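Local coordinates for protein enterotoxin type A (Staphylococcus aureus, PDB 1DYQ) that acts in its natural form as a superantigen that binds MHC class II, partly through zinc, and T-cell receptors, and so activates host T cells, at residues G111-D116 and T146-V151; E40-H45 and I53-F58; Q159-L164 and L211-D216. The protein carries 3 engineered substitutions. All coordinates share one frame; numbering follows the deposited sequence.

Contact 1 (G111-D116 and T146-V151)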
loop_
_atom_site.group_PDB
_atom_site.type_symbol
_atom_site.label_atom_id
_atom_site.label_comp_id
_atom_site.label_asym_id
_atom_site.label_seq_id
_atom_site.Cartn_x
_atom_site.Cartn_y
_atom_site.Cartn_z
ATOM N N GLY A 111 5.118 -5.966 0.634
ATOM C CA GLY A 111 4.253 -6.493 -0.403
ATOM C C GLY A 111 4.269 -8.009 -0.526
ATOM O O GLY A 111 3.720 -8.499 -1.539
ATOM N N VAL A 112 4.934 -8.724 0.367
ATOM C CA VAL A 112 5.113 -10.170 0.172
ATOM C C VAL A 112 4.300 -10.989 1.161
ATOM O O VAL A 112 4.249 -10.687 2.345
ATOM C CB VAL A 112 6.616 -10.493 0.393
ATOM C CG1 VAL A 112 6.919 -11.962 0.105
ATOM C CG2 VAL A 112 7.445 -9.604 -0.522
ATOM N N THR A 113 3.741 -12.104 0.679
ATOM C CA THR A 113 3.064 -13.044 1.572
ATOM C C THR A 113 3.475 -14.489 1.208
ATOM O O THR A 113 3.746 -14.755 0.050
ATOM C CB THR A 113 1.522 -12.972 1.416
ATOM O OG1 THR A 113 1.147 -12.901 0.080
ATOM C CG2 THR A 113 1.022 -11.727 2.183
ATOM N N LEU A 114 3.532 -15.341 2.217
ATOM C CA LEU A 114 3.793 -16.773 1.905
ATOM C C LEU A 114 2.699 -17.292 1.008
ATOM O O LEU A 114 1.515 -16.992 1.207
ATOM C CB LEU A 114 3.880 -17.579 3.198
ATOM C CG LEU A 114 5.091 -17.221 4.077
ATOM C CD1 LEU A 114 4.972 -17.847 5.448
ATOM C CD2 LEU A 114 6.361 -17.649 3.345
ATOM N N HIS A 115 3.073 -18.078 -0.010
ATOM C CA HIS A 115 2.101 -18.542 -0.977
ATOM C C HIS A 115 1.249 -19.682 -0.416
ATOM O O HIS A 115 0.080 -19.826 -0.660
ATOM C CB HIS A 115 2.788 -19.000 -2.251
ATOM C CG HIS A 115 1.918 -19.644 -3.269
ATOM N ND1 HIS A 115 1.148 -19.025 -4.194
ATOM C CD2 HIS A 115 1.722 -21.009 -3.450
ATOM C CE1 HIS A 115 0.504 -19.932 -4.949
ATOM N NE2 HIS A 115 0.840 -21.131 -4.484
ATOM N N ASP A 116 2.005 -20.619 0.211
ATOM C CA ASP A 116 1.396 -21.862 0.585
ATOM C C ASP A 116 0.250 -21.777 1.589
ATOM O O ASP A 116 0.295 -21.183 2.622
ATOM C CB ASP A 116 2.344 -22.950 0.944
ATOM C CG ASP A 116 3.250 -23.456 -0.122
ATOM O OD1 ASP A 116 3.031 -23.317 -1.339
ATOM O OD2 ASP A 116 4.236 -24.180 0.276
ATOM N N THR A 146 -9.576 -9.538 -1.934
ATOM C CA THR A 146 -8.304 -10.300 -1.859
ATOM C C THR A 146 -8.584 -11.776 -1.952
ATOM O O THR A 146 -9.665 -12.250 -1.588
ATOM C CB THR A 146 -7.493 -9.935 -0.633
ATOM O OG1 THR A 146 -6.214 -10.657 -0.715
ATOM C CG2 THR A 146 -8.160 -10.300 0.670
ATOM N N ASN A 147 -7.638 -12.538 -2.499
ATOM C CA ASN A 147 -7.726 -13.992 -2.474
ATOM C C ASN A 147 -6.843 -14.573 -1.379
ATOM O O ASN A 147 -6.726 -15.796 -1.232
ATOM C CB ASN A 147 -7.252 -14.561 -3.837
ATOM C CG ASN A 147 -8.078 -14.088 -5.000
ATOM O OD1 ASN A 147 -9.262 -14.399 -5.095
ATOM N ND2 ASN A 147 -7.462 -13.332 -5.907
ATOM N N LYS A 148 -6.298 -13.713 -0.502
ATOM C CA LYS A 148 -5.371 -14.153 0.507
ATOM C C LYS A 148 -5.977 -14.236 1.905
ATOM O O LYS A 148 -6.631 -13.277 2.343
ATOM C CB LYS A 148 -4.143 -13.221 0.561
ATOM C CG LYS A 148 -3.391 -13.156 -0.765
ATOM C CD LYS A 148 -2.233 -12.140 -0.631
ATOM C CE LYS A 148 -1.488 -12.071 -1.968
ATOM N NZ LYS A 148 -2.231 -11.342 -3.008
ATOM N N LYS A 149 -5.662 -15.273 2.640
ATOM C CA LYS A 149 -6.072 -15.379 4.054
ATOM C C LYS A 149 -5.282 -14.409 4.896
ATOM O O LYS A 149 -5.779 -13.694 5.754
ATOM C CB LYS A 149 -5.785 -16.824 4.537
ATOM C CG LYS A 149 -6.640 -17.837 3.778
ATOM C CD LYS A 149 -6.253 -19.267 4.154
ATOM C CE LYS A 149 -6.892 -20.246 3.161
ATOM N NZ LYS A 149 -6.427 -21.645 3.450
ATOM N N ASN A 150 -3.951 -14.422 4.671
ATOM C CA ASN A 150 -3.047 -13.456 5.299
ATOM C C ASN A 150 -2.613 -12.461 4.226
ATOM O O ASN A 150 -2.108 -12.883 3.165
ATOM C CB ASN A 150 -1.813 -14.248 5.796
ATOM C CG ASN A 150 -0.662 -13.326 6.116
ATOM O OD1 ASN A 150 0.305 -13.240 5.357
ATOM N ND2 ASN A 150 -0.798 -12.584 7.199
ATOM N N VAL A 151 -3.030 -11.207 4.342
ATOM C CA VAL A 151 -2.855 -10.223 3.289
ATOM C C VAL A 151 -2.041 -9.044 3.792
ATOM O O VAL A 151 -2.122 -8.662 4.954
ATOM C CB VAL A 151 -4.213 -9.739 2.758
ATOM C CG1 VAL A 151 -5.014 -9.024 3.865
ATOM C CG2 VAL A 151 -4.078 -8.854 1.546
HETATM O O HOH W 1 2.655 -14.138 4.954
HETATM O O HOH W 2 0.525 -15.872 3.898
#

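Contact 2 (E40-H45 and I53-F58)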
loop_
_atom_site.group_PDB
_atom_site.type_symbol
_atom_site.label_atom_id
_atom_site.label_comp_id
_atom_site.label_asym_id
_atom_site.label_seq_id
_atom_site.Cartn_x
_atom_site.Cartn_y
_atom_site.Cartn_z
ATOM N N GLU A 40 1.938 -14.526 -8.490
ATOM C CA GLU A 40 1.850 -15.586 -7.519
ATOM C C GLU A 40 2.969 -16.624 -7.690
ATOM O O GLU A 40 3.446 -16.791 -8.816
ATOM C CB GLU A 40 0.505 -16.323 -7.609
ATOM C CG GLU A 40 -0.669 -15.415 -7.958
ATOM C CD GLU A 40 -0.984 -14.448 -6.841
ATOM O OE1 GLU A 40 -1.095 -14.892 -5.683
ATOM O OE2 GLU A 40 -1.113 -13.231 -7.133
ATOM N N ASN A 41 3.302 -17.288 -6.621
ATOM C CA ASN A 41 4.172 -18.453 -6.614
ATOM C C ASN A 41 5.555 -18.167 -7.157
ATOM O O ASN A 41 6.055 -18.854 -8.065
ATOM C CB ASN A 41 3.504 -19.590 -7.403
ATOM C CG ASN A 41 4.080 -20.951 -7.053
ATOM O OD1 ASN A 41 4.193 -21.818 -7.940
ATOM N ND2 ASN A 41 4.399 -21.174 -5.799
ATOM N N LYS A 42 6.181 -17.131 -6.640
ATOM C CA LYS A 42 7.549 -16.766 -7.007
ATOM C C LYS A 42 8.469 -17.121 -5.838
ATOM O O LYS A 42 8.022 -17.351 -4.722
ATOM C CB LYS A 42 7.653 -15.272 -7.292
ATOM C CG LYS A 42 6.679 -14.781 -8.363
ATOM C CD LYS A 42 7.232 -15.028 -9.757
ATOM C CE LYS A 42 8.697 -14.623 -9.850
ATOM N NZ LYS A 42 9.102 -14.188 -11.204
ATOM N N GLU A 43 9.777 -17.093 -6.072
ATOM C CA GLU A 43 10.738 -17.393 -5.024
ATOM C C GLU A 43 12.091 -16.750 -5.388
ATOM O O GLU A 43 12.423 -16.654 -6.553
ATOM C CB GLU A 43 10.924 -18.883 -4.792
ATOM C CG GLU A 43 11.914 -19.318 -3.761
ATOM C CD GLU A 43 13.379 -19.228 -4.190
ATOM O OE1 GLU A 43 13.620 -19.294 -5.416
ATOM O OE2 GLU A 43 14.243 -19.087 -3.312
ATOM N N SER A 44 12.766 -16.304 -4.357
ATOM C CA SER A 44 14.134 -15.857 -4.451
ATOM C C SER A 44 14.835 -15.880 -3.123
ATOM O O SER A 44 14.235 -15.673 -2.061
ATOM C CB SER A 44 14.191 -14.424 -5.049
ATOM O OG SER A 44 15.608 -14.061 -5.081
ATOM N N HIS A 45 16.132 -16.210 -3.112
ATOM C CA HIS A 45 16.976 -16.108 -1.963
ATOM C C HIS A 45 18.263 -15.337 -2.337
ATOM O O HIS A 45 19.261 -15.352 -1.669
ATOM C CB HIS A 45 17.298 -17.396 -1.234
ATOM C CG HIS A 45 17.717 -18.483 -2.188
ATOM N ND1 HIS A 45 16.867 -19.153 -2.980
ATOM C CD2 HIS A 45 18.992 -18.927 -2.461
ATOM C CE1 HIS A 45 17.528 -20.004 -3.763
ATOM N NE2 HIS A 45 18.792 -19.831 -3.451
ATOM N N ILE A 53 15.106 -8.869 -0.783
ATOM C CA ILE A 53 15.062 -10.029 -1.697
ATOM C C ILE A 53 15.083 -9.482 -3.098
ATOM O O ILE A 53 14.266 -8.627 -3.507
ATOM C CB ILE A 53 13.839 -10.931 -1.485
ATOM C CG1 ILE A 53 13.861 -11.588 -0.103
ATOM C CG2 ILE A 53 13.874 -12.044 -2.573
ATOM C CD1 ILE A 53 12.563 -12.304 0.232
ATOM N N LEU A 54 15.990 -9.981 -3.946
ATOM C CA LEU A 54 16.134 -9.597 -5.301
ATOM C C LEU A 54 15.573 -10.600 -6.288
ATOM O O LEU A 54 15.968 -11.770 -6.257
ATOM C CB LEU A 54 17.650 -9.347 -5.610
ATOM C CG LEU A 54 17.913 -8.943 -7.058
ATOM C CD1 LEU A 54 17.311 -7.583 -7.381
ATOM C CD2 LEU A 54 19.435 -8.912 -7.308
ATOM N N PHE A 55 14.569 -10.215 -7.039
ATOM C CA PHE A 55 13.970 -11.038 -8.080
ATOM C C PHE A 55 14.580 -10.671 -9.421
ATOM O O PHE A 55 14.202 -9.727 -10.109
ATOM C CB PHE A 55 12.446 -10.933 -8.105
ATOM C CG PHE A 55 11.774 -11.475 -6.875
ATOM C CD1 PHE A 55 11.586 -10.670 -5.760
ATOM C CD2 PHE A 55 11.326 -12.788 -6.823
ATOM C CE1 PHE A 55 10.996 -11.172 -4.613
ATOM C CE2 PHE A 55 10.726 -13.284 -5.679
ATOM C CZ PHE A 55 10.555 -12.491 -4.578
ATOM N N LYS A 56 15.653 -11.411 -9.770
ATOM C CA LYS A 56 16.380 -11.154 -10.997
ATOM C C LYS A 56 15.582 -11.493 -12.240
ATOM O O LYS A 56 14.855 -12.499 -12.243
ATOM C CB LYS A 56 17.680 -12.004 -10.998
ATOM C CG LYS A 56 18.776 -11.403 -10.133
ATOM C CD LYS A 56 19.891 -12.444 -9.892
ATOM C CE LYS A 56 21.174 -11.729 -9.480
ATOM N NZ LYS A 56 22.110 -12.627 -8.762
ATOM N N GLY A 57 15.502 -10.563 -13.193
ATOM C CA GLY A 57 14.710 -10.816 -14.399
ATOM C C GLY A 57 13.232 -10.923 -14.150
ATOM O O GLY A 57 12.476 -11.544 -14.898
ATOM N N PHE A 58 12.749 -10.250 -13.081
ATOM C CA PHE A 58 11.314 -10.260 -12.792
ATOM C C PHE A 58 10.503 -9.648 -13.912
ATOM O O PHE A 58 9.336 -10.058 -14.147
ATOM C CB PHE A 58 11.138 -9.433 -11.487
ATOM C CG PHE A 58 9.691 -9.367 -11.051
ATOM C CD1 PHE A 58 9.152 -10.405 -10.322
ATOM C CD2 PHE A 58 8.894 -8.301 -11.417
ATOM C CE1 PHE A 58 7.821 -10.383 -9.932
ATOM C CE2 PHE A 58 7.552 -8.279 -11.032
ATOM C CZ PHE A 58 7.025 -9.327 -10.306
HETATM O O HOH W 3 8.209 -12.380 -13.078
#

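Contact 3 (Q159-L164 and L211-D216)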
loop_
_atom_site.group_PDB
_atom_site.type_symbol
_atom_site.label_atom_id
_atom_site.label_comp_id
_atom_site.label_asym_id
_atom_site.label_seq_id
_atom_site.Cartn_x
_atom_site.Cartn_y
_atom_site.Cartn_z
ATOM N N GLN A 159 -5.714 -0.570 -2.827
ATOM C CA GLN A 159 -7.027 -0.674 -3.450
ATOM C C GLN A 159 -7.965 0.397 -2.868
ATOM O O GLN A 159 -8.656 1.039 -3.682
ATOM C CB GLN A 159 -7.654 -2.040 -3.279
ATOM C CG GLN A 159 -6.938 -3.178 -4.013
ATOM C CD GLN A 159 -7.632 -4.507 -3.637
ATOM O OE1 GLN A 159 -8.723 -4.756 -4.132
ATOM N NE2 GLN A 159 -6.953 -5.285 -2.837
ATOM N N ALA A 160 -7.904 0.589 -1.575
ATOM C CA ALA A 160 -8.830 1.584 -0.961
ATOM C C ALA A 160 -8.536 2.986 -1.416
ATOM O O ALA A 160 -9.440 3.711 -1.864
ATOM C CB ALA A 160 -8.775 1.481 0.558
ATOM N N ARG A 161 -7.238 3.378 -1.427
ATOM C CA ARG A 161 -6.927 4.743 -1.839
ATOM C C ARG A 161 -7.110 4.985 -3.300
ATOM O O ARG A 161 -7.434 6.120 -3.695
ATOM C CB ARG A 161 -5.505 5.128 -1.371
ATOM C CG ARG A 161 -5.327 4.989 0.129
ATOM C CD ARG A 161 -4.210 5.916 0.616
ATOM N NE ARG A 161 -3.613 5.432 1.818
ATOM C CZ ARG A 161 -2.701 6.043 2.572
ATOM N NH1 ARG A 161 -2.321 7.282 2.294
ATOM N NH2 ARG A 161 -2.161 5.408 3.605
ATOM N N ARG A 162 -7.026 3.974 -4.178
ATOM C CA ARG A 162 -7.290 4.162 -5.588
ATOM C C ARG A 162 -8.779 4.557 -5.788
ATOM O O ARG A 162 -9.050 5.519 -6.470
ATOM C CB ARG A 162 -7.012 2.918 -6.427
ATOM C CG ARG A 162 -7.320 3.107 -7.911
ATOM C CD ARG A 162 -6.863 1.874 -8.722
ATOM N NE ARG A 162 -5.403 1.913 -8.804
ATOM C CZ ARG A 162 -4.702 2.697 -9.596
ATOM N NH1 ARG A 162 -5.271 3.515 -10.452
ATOM N NH2 ARG A 162 -3.363 2.685 -9.482
ATOM N N TYR A 163 -9.618 3.888 -4.989
ATOM C CA TYR A 163 -11.065 4.242 -5.027
ATOM C C TYR A 163 -11.275 5.624 -4.445
ATOM O O TYR A 163 -12.095 6.394 -5.031
ATOM C CB TYR A 163 -11.837 3.185 -4.223
ATOM C CG TYR A 163 -13.308 3.580 -4.017
ATOM C CD1 TYR A 163 -14.211 3.471 -5.042
ATOM C CD2 TYR A 163 -13.688 4.077 -2.782
ATOM C CE1 TYR A 163 -15.546 3.845 -4.842
ATOM C CE2 TYR A 163 -15.023 4.481 -2.590
ATOM C CZ TYR A 163 -15.909 4.342 -3.616
ATOM O OH TYR A 163 -17.241 4.705 -3.409
ATOM N N LEU A 164 -10.597 6.009 -3.388
ATOM C CA LEU A 164 -10.779 7.351 -2.820
ATOM C C LEU A 164 -10.385 8.409 -3.826
ATOM O O LEU A 164 -10.994 9.477 -3.886
ATOM C CB LEU A 164 -10.068 7.535 -1.507
ATOM C CG LEU A 164 -10.470 6.586 -0.365
ATOM C CD1 LEU A 164 -9.667 6.844 0.882
ATOM C CD2 LEU A 164 -11.991 6.727 -0.097
ATOM N N LEU A 211 6.009 5.359 0.501
ATOM C CA LEU A 211 5.522 4.047 0.824
ATOM C C LEU A 211 6.417 3.300 1.789
ATOM O O LEU A 211 6.228 2.110 2.053
ATOM C CB LEU A 211 5.308 3.206 -0.466
ATOM C CG LEU A 211 4.251 3.730 -1.428
ATOM C CD1 LEU A 211 3.854 2.635 -2.424
ATOM C CD2 LEU A 211 2.996 4.185 -0.631
ATOM N N ARG A 212 7.335 4.028 2.457
ATOM C CA ARG A 212 8.167 3.333 3.465
ATOM C C ARG A 212 7.326 2.808 4.607
ATOM O O ARG A 212 7.697 1.847 5.277
ATOM C CB ARG A 212 9.261 4.284 3.962
ATOM C CG ARG A 212 10.130 3.686 5.045
ATOM C CD ARG A 212 11.372 4.562 5.256
ATOM N NE ARG A 212 11.986 4.222 6.533
ATOM C CZ ARG A 212 13.272 4.471 6.804
ATOM N NH1 ARG A 212 14.031 4.948 5.842
ATOM N NH2 ARG A 212 13.712 4.160 8.002
ATOM N N ILE A 213 6.096 3.335 4.787
ATOM C CA ILE A 213 5.185 2.788 5.778
ATOM C C ILE A 213 4.909 1.305 5.521
ATOM O O ILE A 213 4.537 0.595 6.464
ATOM C CB ILE A 213 3.826 3.520 5.820
ATOM C CG1 ILE A 213 3.215 3.679 4.442
ATOM C CG2 ILE A 213 3.989 4.859 6.535
ATOM C CD1 ILE A 213 1.757 4.149 4.475
ATOM N N TYR A 214 5.084 0.814 4.296
ATOM C CA TYR A 214 4.815 -0.569 3.970
ATOM C C TYR A 214 6.053 -1.465 4.117
ATOM O O TYR A 214 5.943 -2.682 3.974
ATOM C CB TYR A 214 4.271 -0.714 2.573
ATOM C CG TYR A 214 3.006 0.059 2.234
ATOM C CD1 TYR A 214 2.044 0.264 3.229
ATOM C CD2 TYR A 214 2.822 0.605 1.001
ATOM C CE1 TYR A 214 0.878 0.974 2.891
ATOM C CE2 TYR A 214 1.664 1.301 0.652
ATOM C CZ TYR A 214 0.701 1.467 1.665
ATOM O OH TYR A 214 -0.390 2.247 1.320
ATOM N N ARG A 215 7.178 -0.882 4.491
ATOM C CA ARG A 215 8.429 -1.653 4.604
ATOM C C ARG A 215 8.430 -2.617 5.731
ATOM O O ARG A 215 9.275 -3.549 5.786
ATOM C CB ARG A 215 9.612 -0.668 4.668
ATOM C CG ARG A 215 10.957 -1.366 4.306
ATOM C CD ARG A 215 12.076 -0.316 4.314
ATOM N NE ARG A 215 12.519 -0.007 5.646
ATOM C CZ ARG A 215 13.626 0.686 5.973
ATOM N NH1 ARG A 215 14.365 1.196 4.994
ATOM N NH2 ARG A 215 13.918 0.881 7.228
ATOM N N ASP A 216 7.535 -2.490 6.721
ATOM C CA ASP A 216 7.377 -3.513 7.735
ATOM C C ASP A 216 6.710 -4.789 7.228
ATOM O O ASP A 216 6.629 -5.781 7.969
ATOM C CB ASP A 216 6.588 -2.937 8.915
ATOM C CG ASP A 216 5.181 -2.506 8.610
ATOM O OD1 ASP A 216 4.653 -2.502 7.496
ATOM O OD2 ASP A 216 4.503 -2.091 9.632
#

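Contact 1 (G111-D116 and T146-V151)
Thr-113 meets Lys-148 and Asn-150 with different branches, and these carry the van der Waals part of the contact. Its hydroxyl rests against the end of the lysine's hydrocarbon chain, with Thr-113 OG1 lying 3.4 Å from Lys-148 CE. The methyl branch turns instead to Asn-150, where Thr-113 CG2 is 3.5 Å from the backbone O and 3.6 Å from the side-chain OD1 of that residue. With chi1 at 43°, OG1 sits between the backbone N and carbonyl carbon of Thr-113, which leaves CG2 beside the backbone N and lets the two branches reach two neighbours at once. Val-151 touches the same methyl more loosely, through its CA.

Water supplies the polar link. One molecule accepts from Leu-114 N at 3.1 Å, and a second donates to Leu-114 O, also at 3.1 Å. Both donate to Asn-150 OD1, although the first does so at a doubtfully short distance and Asn-150 was modelled in two conformers, and the bridge is described here for one of them.

The contact joins the OB-fold and beta-grasp domains at their interface: strand 105-114 belongs to the OB-fold sheet, where Thr-113 pairs with Asp-87, whereas 146-151 leads through a corner at Asn-147 into the short strand 150-152 and the beta-grasp helix.

Charged and hydroxyl groups fix the lysine. Its chain runs extended to CE and then bends (chi4 74°), carrying NZ to a salt bridge with Glu-155 OE1. The other oxygen of Glu-155 is bonded to Thr-146 OG1. That hydroxyl also accepts from Lys-148 N at 3.1 Å, forming an ST turn that ties the start of the corner to the residue facing Thr-113.

Contact 2 (E40-H45 and I53-F58)
Ser-44 donates from OG to Leu-54 O at 2.6 Å, a short bond that reaches the acceptor from above the carbonyl plane, 36° out of it. The same side chain packs as well as bonds. Its CB lies over one face of the Phe-55 ring in a CH-pi contact, 4.0 Å from the ring centroid and displaced toward the rim, and presses on Ile-53, whose CG2 is only 3.4 Å from Ser-44 CB. The backbone sets CB over the ring; chi1 near 180° (179°) then turns OG to Leu-54 O.

Lys-42 adds a second point of contact. Its CB approaches Phe-55 CE2 obliquely, and the chain then bends twice, bringing NZ to 3.9 Å from Phe-58 CD1. A water 2.8 Å from Lys-42 NZ accepts from the ammonium group and donates to Phe-58 O; it lies over one face of the Phe-58 ring.

Both segments lie at the margin of the OB-fold sheet. Strand 52-55 is an outermost strand, paired with 67-71, while 40-45 leaves the other outermost strand, 36-39, through a G1 beta bulge in which Asn-41 and Lys-42 face Val-86. Lys-42 and Ser-44 thus bring the chain leaving one outermost strand against the other, consistent with closure of the five-stranded OB barrel.

Further out, backbone bonds of Lys-42 with Val-86 and of Ser-44 with Gly-83 fix the course of 40-45, and Asp-46 N donates to Ser-44 OG, so this hydroxyl both gives and receives. Beyond Phe-55 the chain reverses in a type II turn with Gly-57 at positive phi, closed by a weak bond from Phe-58 N to Phe-55 O. On the outer flank, His-45 ND1 donates in its ring plane to the syn lone pair of Glu-43 OE2, at 2.6 Å.

Contact 3 (Q159-L164 and L211-D216)
The hydroxyl of Tyr-214 is bonded to Asp-157 OD2 and to Tyr-31 OH, and it lies 4.3 Å from NH2 of Arg-161, which forms a salt bridge with the same carboxylate oxygen. Asp-157 OD2 is therefore shared by the arginine and the tyrosine, and joins the two segments although they make no direct polar bond with each other. This meeting place lies near the centre of the molecule, between the long helix 153-168 of the beta-grasp domain and a short 3-10 segment in the chain between strands 195-198 and 219-221.

The backbones stay well apart, with 12.7 Å between the CA atoms of Arg-161 and Leu-211, so the contact depends on long side chains. Arg-161 leaves the helix with CG beside its backbone N (chi1 -57°) and then runs nearly extended, which carries the guanidinium across the gap. Asp-157 stands one helical turn earlier, so the helix itself offers the arginine its partner. At the other terminal nitrogen, Arg-161 NH1 is bonded to Tyr-171 OH, and the group is thus tethered through both terminal nitrogens. The carboxylate of Asp-157 would probably stabilise the positive charge of this buried arginine.

Tyr-214 comes from the other segment, its ring borne by a 3-10 turn in which Tyr-214 N donates to Leu-211 O at 2.8 Å. One residue on, Arg-215 N donates to Arg-212 O at 2.9 Å.

The other direct approach is slight and comes from Ile-213, whose methyl CD1 lies obliquely 4.2 Å from Arg-161 NH2. Closer to the backbone, CG1 of the same isoleucine stands over one face of the Tyr-214 ring, 3.8 Å above its plane and offset toward the rim.

How the contacts relate
Contacts 1 and 2 share the OB-fold sheet, and their centres are about 15 Å apart. They touch directly where His-115 CD2 packs at 3.6 Å against Asn-41 ND2. Contact 1 also leads toward contact 3, because strand 150-152 runs straight into helix 153-168; these two centres lie about 16 Å apart and their nearest atoms about 5 Å. Contacts 2 and 3 are more remote, with about 22 Å between centres, one in each domain. None of the three includes the zinc ligands His-188, His-226 and Asp-228. Contact 1 approaches that site at Val-151, whose side chain is still about 12 Å from that of His-226.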